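Local coordinates for envelopment polyprotein (Bovine Schmallenberg virus BH80/Germany/2011, PDB 7A56), which probably drives fusion of the viral and host membranes during entry, as the class II fusion glycoprotein Gc, here in its postfusion form, at residues A28-D33 against S98-I103. Numbering follows the deposited sequence.
Sequences AALQSD and SLFSII
A classic beta bulge at the start of strand 98-134, formed where Leu-99 and Phe-100 both pair with Ile-91 of the antiparallel strand 86-92, puts both residues on the face that packs against helix 23-40, and there Phe-100 meets Gln-31 and Leu-30. Both bulge residues direct their CB atoms at the helix; the axes of 28-33 and 98-103 approach to 9.5 Å, running in roughly the same direction. On the strand side Phe-100 does most of the touching. Gln-31 reaches over one face of its ring, with CG 3.8 Å from the ring centroid and only 7° off the normal, a well-centred CH-pi contact. With CG anti to the carbonyl carbon (chi1 -70°) and the chain extended beyond it, Gln-31 carries its amide across the ring toward the strand, so that NE2 lies 3.5 Å from Phe-100 CB. Amide and ring planes stand 52° apart, so this is not a flat stack. Leu-30, one residue back on the helix, meets a different part of the same ring: its CB comes obliquely to CE1 of Phe-100 at 3.8 Å, while its CD1 sits at the ring edge, in plane. The same methyl, Leu-30 CD1, lies a looser 4.5 Å from Leu-99 CD1. Ile-27 of the helix also touches Phe-100, and Phe-345 touches both leucines. The polar end of Gln-31 is linked to the strand through one water, which donates to Ser-101 O at 2.7 Å and accepts a weak bond from Gln-31 NE2. The contact therefore divides the work within one glutamine: its aliphatic stem serves as an apolar lid over the phenylalanine, and its amide, joined to Ser-101 O by way of a water, adds a modest polar link to a grip that is chiefly van der Waals.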
ATOM      1  N   ALA A  28      -5.729 -23.311 -43.608  1.00 40.07           N
ATOM      2  CA  ALA A  28      -5.517 -21.939 -44.080  1.00 41.87           C
ATOM      3  C   ALA A  28      -6.808 -21.147 -44.014  1.00 43.16           C
ATOM      4  O   ALA A  28      -6.813 -19.982 -43.611  1.00 42.28           O
ATOM      5  CB  ALA A  28      -4.985 -21.914 -45.517  1.00 41.49           C
ATOM      6  N   ALA A  29      -7.920 -21.781 -44.393  1.00 44.28           N
ATOM      7  CA  ALA A  29      -9.213 -21.111 -44.329  1.00 46.68           C
ATOM      8  C   ALA A  29      -9.581 -20.728 -42.900  1.00 39.73           C
ATOM      9  O   ALA A  29     -10.085 -19.630 -42.655  1.00 37.18           O
ATOM     10  CB  ALA A  29     -10.290 -22.000 -44.918  1.00 43.41           C
ATOM     11  N   LEU A  30      -9.396 -21.650 -41.959  1.00 36.73           N
ATOM     12  CA  LEU A  30      -9.793 -21.356 -40.592  1.00 35.81           C
ATOM     13  C   LEU A  30      -8.928 -20.238 -40.008  1.00 36.42           C
ATOM     14  O   LEU A  30      -9.436 -19.304 -39.368  1.00 34.56           O
ATOM     15  CB  LEU A  30      -9.715 -22.615 -39.729  1.00 36.59           C
ATOM     16  CG  LEU A  30     -10.643 -23.744 -40.144  1.00 45.43           C
ATOM     17  CD1 LEU A  30     -10.169 -25.034 -39.521  1.00 44.79           C
ATOM     18  CD2 LEU A  30     -12.064 -23.439 -39.704  1.00 44.96           C
ATOM     19  N   GLN A  31      -7.621 -20.278 -40.264  1.00 37.41           N
ATOM     20  CA  GLN A  31      -6.785 -19.224 -39.697  1.00 35.27           C
ATOM     21  C   GLN A  31      -7.093 -17.872 -40.345  1.00 37.41           C
ATOM     22  O   GLN A  31      -7.056 -16.822 -39.670  1.00 36.76           O
ATOM     23  CB  GLN A  31      -5.315 -19.631 -39.861  1.00 38.31           C
ATOM     24  CG  GLN A  31      -4.929 -20.803 -38.953  1.00 40.59           C
ATOM     25  CD  GLN A  31      -3.527 -21.327 -39.235  1.00 45.38           C
ATOM     26  OE1 GLN A  31      -3.113 -21.403 -40.378  1.00 48.57           O
ATOM     27  NE2 GLN A  31      -2.788 -21.673 -38.187  1.00 45.96           N
ATOM     28  N   SER A  32      -7.440 -17.884 -41.637  1.00 39.10           N
ATOM     29  CA  SER A  32      -7.827 -16.655 -42.324  1.00 41.31           C
ATOM     30  C   SER A  32      -9.098 -16.079 -41.742  1.00 39.04           C
ATOM     31  O   SER A  32      -9.237 -14.857 -41.614  1.00 39.45           O
ATOM     32  CB  SER A  32      -8.061 -16.940 -43.807  1.00 42.81           C
ATOM     33  OG  SER A  32      -6.990 -16.531 -44.574  1.00 46.80           O
ATOM     34  N   ASP A  33     -10.081 -16.946 -41.501  1.00 36.33           N
ATOM     35  CA  ASP A  33     -11.331 -16.525 -40.874  1.00 35.82           C
ATOM     36  C   ASP A  33     -11.091 -15.883 -39.506  1.00 31.56           C
ATOM     37  O   ASP A  33     -11.685 -14.843 -39.178  1.00 30.58           O
ATOM     38  CB  ASP A  33     -12.250 -17.732 -40.746  1.00 32.92           C
ATOM     39  CG  ASP A  33     -12.899 -18.121 -42.076  1.00 39.38           C
ATOM     40  OD1 ASP A  33     -12.801 -17.370 -43.070  1.00 42.80           O
ATOM     41  OD2 ASP A  33     -13.476 -19.206 -42.123  1.00 39.17           O
ATOM     42  N   SER A  98      -5.188 -33.304 -35.195  1.00 47.81           N
ATOM     43  CA  SER A  98      -4.869 -31.924 -34.825  1.00 48.13           C
ATOM     44  C   SER A  98      -4.716 -31.045 -36.062  1.00 45.15           C
ATOM     45  O   SER A  98      -4.175 -31.467 -37.080  1.00 47.19           O
ATOM     46  CB  SER A  98      -3.577 -31.884 -33.997  1.00 52.97           C
ATOM     47  OG  SER A  98      -3.822 -32.290 -32.654  1.00 57.72           O
ATOM     48  N   LEU A  99      -5.186 -29.807 -35.967  1.00 41.22           N
ATOM     49  CA  LEU A  99      -5.183 -28.883 -37.093  1.00 38.33           C
ATOM     50  C   LEU A  99      -4.203 -27.745 -36.853  1.00 39.19           C
ATOM     51  O   LEU A  99      -3.249 -27.575 -37.623  1.00 39.34           O
ATOM     52  CB  LEU A  99      -6.594 -28.324 -37.327  1.00 36.86           C
ATOM     53  CG  LEU A  99      -7.723 -29.278 -37.752  1.00 37.96           C
ATOM     54  CD1 LEU A  99      -9.046 -28.731 -37.291  1.00 35.03           C
ATOM     55  CD2 LEU A  99      -7.744 -29.442 -39.266  1.00 39.36           C
ATOM     56  N   PHE A 100      -4.404 -26.958 -35.799  1.00 35.97           N
ATOM     57  CA  PHE A 100      -3.439 -25.886 -35.546  1.00 36.64           C
ATOM     58  C   PHE A 100      -3.596 -25.442 -34.108  1.00 35.26           C
ATOM     59  O   PHE A 100      -4.441 -25.957 -33.379  1.00 32.26           O
ATOM     60  CB  PHE A 100      -3.584 -24.700 -36.522  1.00 38.32           C
ATOM     61  CG  PHE A 100      -4.936 -24.016 -36.470  1.00 36.96           C
ATOM     62  CD1 PHE A 100      -5.976 -24.484 -37.256  1.00 38.50           C
ATOM     63  CD2 PHE A 100      -5.136 -22.891 -35.680  1.00 36.75           C
ATOM     64  CE1 PHE A 100      -7.210 -23.894 -37.232  1.00 37.57           C
ATOM     65  CE2 PHE A 100      -6.398 -22.280 -35.618  1.00 34.78           C
ATOM     66  CZ  PHE A 100      -7.436 -22.783 -36.424  1.00 36.50           C
ATOM     67  N   SER A 101      -2.805 -24.437 -33.715  1.00 35.34           N
ATOM     68  CA  SER A 101      -2.809 -23.964 -32.342  1.00 37.71           C
ATOM     69  C   SER A 101      -3.117 -22.466 -32.291  1.00 32.17           C
ATOM     70  O   SER A 101      -2.806 -21.712 -33.228  1.00 33.23           O
ATOM     71  CB  SER A 101      -1.474 -24.250 -31.669  1.00 41.38           C
ATOM     72  OG  SER A 101      -0.527 -23.317 -32.133  1.00 46.51           O
ATOM     73  N   ILE A 102      -3.822 -22.080 -31.229  1.00 28.71           N
ATOM     74  CA  ILE A 102      -4.064 -20.687 -30.859  1.00 29.46           C
ATOM     75  C   ILE A 102      -3.396 -20.493 -29.514  1.00 29.38           C
ATOM     76  O   ILE A 102      -3.654 -21.263 -28.579  1.00 28.71           O
ATOM     77  CB  ILE A 102      -5.569 -20.379 -30.772  1.00 29.13           C
ATOM     78  CG1 ILE A 102      -6.253 -20.574 -32.148  1.00 34.73           C
ATOM     79  CG2 ILE A 102      -5.829 -18.991 -30.258  1.00 31.54           C
ATOM     80  CD1 ILE A 102      -7.774 -20.353 -32.126  1.00 35.81           C
ATOM     81  N   ILE A 103      -2.577 -19.454 -29.401  1.00 27.82           N
ATOM     82  CA  ILE A 103      -1.879 -19.122 -28.158  1.00 24.89           C
ATOM     83  C   ILE A 103      -2.482 -17.831 -27.621  1.00 24.76           C
ATOM     84  O   ILE A 103      -2.685 -16.876 -28.384  1.00 25.48           O
ATOM     85  CB  ILE A 103      -0.369 -19.009 -28.423  1.00 25.47           C
ATOM     86  CG1 ILE A 103       0.209 -20.418 -28.705  1.00 26.30           C
ATOM     87  CG2 ILE A 103       0.418 -18.320 -27.263  1.00 24.53           C
ATOM     88  CD1 ILE A 103       1.597 -20.344 -29.400  1.00 31.76           C
TER
HETATM   89  O   HOH W   1      -1.845 -21.584 -35.715  1.00 39.59           O